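Local coordinates for ATP/GTP-binding site-containing protein A (Brucella abortus, PDB 6NTR) that functions in the periplasm to maintain cell envelope integrity, at residues G24-G30 and V51-D57. Coordinates in Å, arbitrary orientation, origin at the centre of the assembly. Numbering follows the deposited sequence.
Sequences GISGLTG and VTRVDMD
Antiparallel pairing is specified first by its backbone bonds, and here Thr-29 and Arg-53 form the regular hydrogen-bonded pair: Arg-53 N donates to Thr-29 O at 2.5 Å, Thr-29 N to Arg-53 O at 2.9 Å. Two residues further on, Asp-55 N reaches Gly-27 O at 2.7 Å, but Asp-55 O accepts twice, from Ser-26 N at 2.9 Å and weakly from Gly-27 N at 3.4 Å. Two residues thus face one, a classic beta bulge; Ser-26, with phi/psi of -105/-21°, supplies the irregular backbone, while Gly-27 stays extended at -156/154°. The bulge sits near the open end of the hairpin formed by strands 25-39 and 43-56, part of the curled antiparallel sheet of this beta-barrel-like fold. The short segments run at 165°, their axes 4.3 Å apart at closest approach. Between the bonded pairs, Leu-28 and Val-54 make a non-hydrogen-bonded pair, CA to CA 4.3 Å, whose side chains share a face: Leu-28 CD1 lies 3.6 Å from Val-54 CG2, both residues with chi1 t. Beyond the bulge, Ile-25 (mt) brings CG2 to 3.9 Å from Val-54 CG1. Phe-229 and Met-231 pack on Leu-28, whereas Arg-53, on the other face, hydrogen-bonds Gln-61.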
ATOM      1  N   GLY A  24      12.994  16.518 -11.415  1.00 66.57           N
ATOM      2  CA  GLY A  24      14.041  17.341 -10.831  1.00 68.48           C
ATOM      3  C   GLY A  24      14.734  16.660  -9.680  1.00 68.00           C
ATOM      4  O   GLY A  24      15.537  17.230  -8.971  1.00 69.86           O
ATOM      5  N   ILE A  25      14.419  15.398  -9.528  1.00 65.05           N
ATOM      6  CA  ILE A  25      14.930  14.548  -8.458  1.00 59.67           C
ATOM      7  C   ILE A  25      16.259  13.948  -8.884  1.00 60.11           C
ATOM      8  O   ILE A  25      16.339  13.313  -9.940  1.00 58.90           O
ATOM      9  CB  ILE A  25      13.933  13.427  -8.139  1.00 52.00           C
ATOM     10  CG1 ILE A  25      12.613  14.001  -7.670  1.00 55.93           C
ATOM     11  CG2 ILE A  25      14.504  12.475  -7.126  1.00 48.11           C
ATOM     12  CD1 ILE A  25      11.546  12.961  -7.618  1.00 55.68           C
ATOM     13  N   SER A  26      17.290  14.124  -8.074  1.00 65.69           N
ATOM     14  CA  SER A  26      18.590  13.570  -8.388  1.00 64.82           C
ATOM     15  C   SER A  26      18.910  12.356  -7.539  1.00 66.88           C
ATOM     16  O   SER A  26      19.754  11.554  -7.891  1.00 65.57           O
ATOM     17  CB  SER A  26      19.658  14.627  -8.180  1.00 67.24           C
ATOM     18  OG  SER A  26      20.044  14.702  -6.827  1.00 66.52           O
ATOM     19  N   GLY A  27      18.244  12.235  -6.403  1.00 69.61           N
ATOM     20  CA  GLY A  27      18.477  11.113  -5.528  1.00 47.34           C
ATOM     21  C   GLY A  27      17.293  10.842  -4.646  1.00 53.20           C
ATOM     22  O   GLY A  27      16.511  11.725  -4.384  1.00 53.43           O
ATOM     23  N   LEU A  28      17.163   9.603  -4.212  1.00 53.39           N
ATOM     24  CA  LEU A  28      16.106   9.212  -3.311  1.00 44.61           C
ATOM     25  C   LEU A  28      16.470   7.958  -2.559  1.00 43.59           C
ATOM     26  O   LEU A  28      16.496   6.894  -3.133  1.00 48.65           O
ATOM     27  CB  LEU A  28      14.797   9.014  -4.051  1.00 43.16           C
ATOM     28  CG  LEU A  28      13.601   8.626  -3.198  1.00 51.62           C
ATOM     29  CD1 LEU A  28      12.301   8.987  -3.876  1.00 54.49           C
ATOM     30  CD2 LEU A  28      13.627   7.162  -2.832  1.00 48.41           C
ATOM     31  N   THR A  29      16.722   8.074  -1.269  1.00 47.85           N
ATOM     32  CA  THR A  29      17.013   6.918  -0.448  1.00 47.90           C
ATOM     33  C   THR A  29      15.900   6.983   0.567  1.00 47.76           C
ATOM     34  O   THR A  29      15.355   8.040   0.802  1.00 51.02           O
ATOM     35  CB  THR A  29      18.377   6.962   0.234  1.00 51.65           C
ATOM     36  OG1 THR A  29      18.630   8.278   0.716  1.00 53.73           O
ATOM     37  CG2 THR A  29      19.454   6.567  -0.737  1.00 55.09           C
ATOM     38  N   GLY A  30      15.519   5.854   1.126  1.00 45.80           N
ATOM     39  CA  GLY A  30      14.421   5.842   2.059  1.00 42.01           C
ATOM     40  C   GLY A  30      14.260   4.506   2.709  1.00 53.68           C
ATOM     41  O   GLY A  30      15.062   3.622   2.523  1.00 53.08           O
ATOM     42  N   VAL A  51       9.492   6.757   4.785  1.00 42.81           N
ATOM     43  CA  VAL A  51      10.490   7.815   4.776  1.00 43.86           C
ATOM     44  C   VAL A  51      11.334   7.854   3.510  1.00 46.60           C
ATOM     45  O   VAL A  51      11.945   6.881   3.145  1.00 46.37           O
ATOM     46  CB  VAL A  51      11.443   7.657   5.962  1.00 45.29           C
ATOM     47  CG1 VAL A  51      12.369   8.845   6.057  1.00 47.14           C
ATOM     48  CG2 VAL A  51      10.664   7.489   7.239  1.00 46.58           C
ATOM     49  N   THR A  52      11.379   9.010   2.872  1.00 46.77           N
ATOM     50  CA  THR A  52      12.113   9.193   1.623  1.00 47.30           C
ATOM     51  C   THR A  52      13.024  10.400   1.733  1.00 49.97           C
ATOM     52  O   THR A  52      12.549  11.516   1.935  1.00 53.44           O
ATOM     53  CB  THR A  52      11.178   9.389   0.425  1.00 47.62           C
ATOM     54  OG1 THR A  52      10.318  10.514   0.649  1.00 48.94           O
ATOM     55  CG2 THR A  52      10.358   8.143   0.163  1.00 41.34           C
ATOM     56  N   ARG A  53      14.313  10.198   1.534  1.00 49.75           N
ATOM     57  CA  ARG A  53      15.249  11.297   1.518  1.00 48.98           C
ATOM     58  C   ARG A  53      15.461  11.617   0.034  1.00 51.52           C
ATOM     59  O   ARG A  53      16.132  10.884  -0.670  1.00 46.64           O
ATOM     60  CB  ARG A  53      16.554  10.873   2.171  1.00 51.92           C
ATOM     61  CG  ARG A  53      16.380  10.057   3.434  1.00 55.36           C
ATOM     62  CD  ARG A  53      17.582  10.184   4.348  1.00 61.75           C
ATOM     63  NE  ARG A  53      17.816  11.566   4.741  1.00 64.98           N
ATOM     64  CZ  ARG A  53      17.768  11.994   5.992  1.00 64.21           C
ATOM     65  NH1 ARG A  53      17.508  11.141   6.960  1.00 65.50           N
ATOM     66  NH2 ARG A  53      17.981  13.267   6.269  1.00 58.94           N
ATOM     67  N   VAL A  54      14.897  12.725  -0.427  1.00 56.76           N
ATOM     68  CA  VAL A  54      14.966  13.121  -1.826  1.00 51.96           C
ATOM     69  C   VAL A  54      15.926  14.271  -2.096  1.00 53.02           C
ATOM     70  O   VAL A  54      15.828  15.330  -1.513  1.00 55.12           O
ATOM     71  CB  VAL A  54      13.557  13.479  -2.359  1.00 52.23           C
ATOM     72  CG1 VAL A  54      13.608  14.101  -3.738  1.00 52.28           C
ATOM     73  CG2 VAL A  54      12.656  12.263  -2.367  1.00 47.52           C
ATOM     74  N   ASP A  55      16.876  14.008  -2.974  1.00 55.35           N
ATOM     75  CA  ASP A  55      17.887  14.956  -3.349  1.00 60.95           C
ATOM     76  C   ASP A  55      17.418  15.719  -4.534  1.00 65.92           C
ATOM     77  O   ASP A  55      16.840  15.170  -5.429  1.00 59.02           O
ATOM     78  CB  ASP A  55      19.155  14.239  -3.741  1.00 60.58           C
ATOM     79  CG  ASP A  55      19.888  13.687  -2.584  1.00 66.57           C
ATOM     80  OD1 ASP A  55      19.639  14.118  -1.467  1.00 72.11           O
ATOM     81  OD2 ASP A  55      20.734  12.822  -2.785  1.00 67.79           O
HETATM   82  N   MSE A  56      17.665  17.011  -4.527  1.00 82.65           N
HETATM   83  CA  MSE A  56      17.305  17.869  -5.626  1.00 92.53           C
HETATM   84  C   MSE A  56      18.622  18.541  -5.825  1.00 89.47           C
HETATM   85  O   MSE A  56      19.348  18.742  -4.842  1.00 90.07           O
HETATM   86  CB  MSE A  56      16.173  18.835  -5.304  1.00113.44           C
HETATM   87  CG  MSE A  56      14.802  18.189  -5.413  1.00124.25           C
HETATM   88 SE   MSE A  56      13.523  19.469  -6.160  1.00140.34          SE
HETATM   89  CE  MSE A  56      11.966  19.090  -5.038  1.00137.49           C
ATOM     90  N   ASP A  57      18.981  18.848  -7.057  1.00 89.21           N
ATOM     91  CA  ASP A  57      20.260  19.460  -7.330  1.00 87.95           C
ATOM     92  C   ASP A  57      20.439  20.840  -6.727  1.00 98.38           C
ATOM     93  O   ASP A  57      21.435  21.139  -6.069  1.00 98.87           O
ATOM     94  CB  ASP A  57      20.320  19.628  -8.832  1.00 84.33           C
ATOM     95  CG  ASP A  57      21.662  19.957  -9.316  1.00 89.84           C
ATOM     96  OD1 ASP A  57      22.620  19.323  -8.860  1.00 92.41           O
ATOM     97  OD2 ASP A  57      21.751  20.840 -10.172  1.00 93.98           O
TER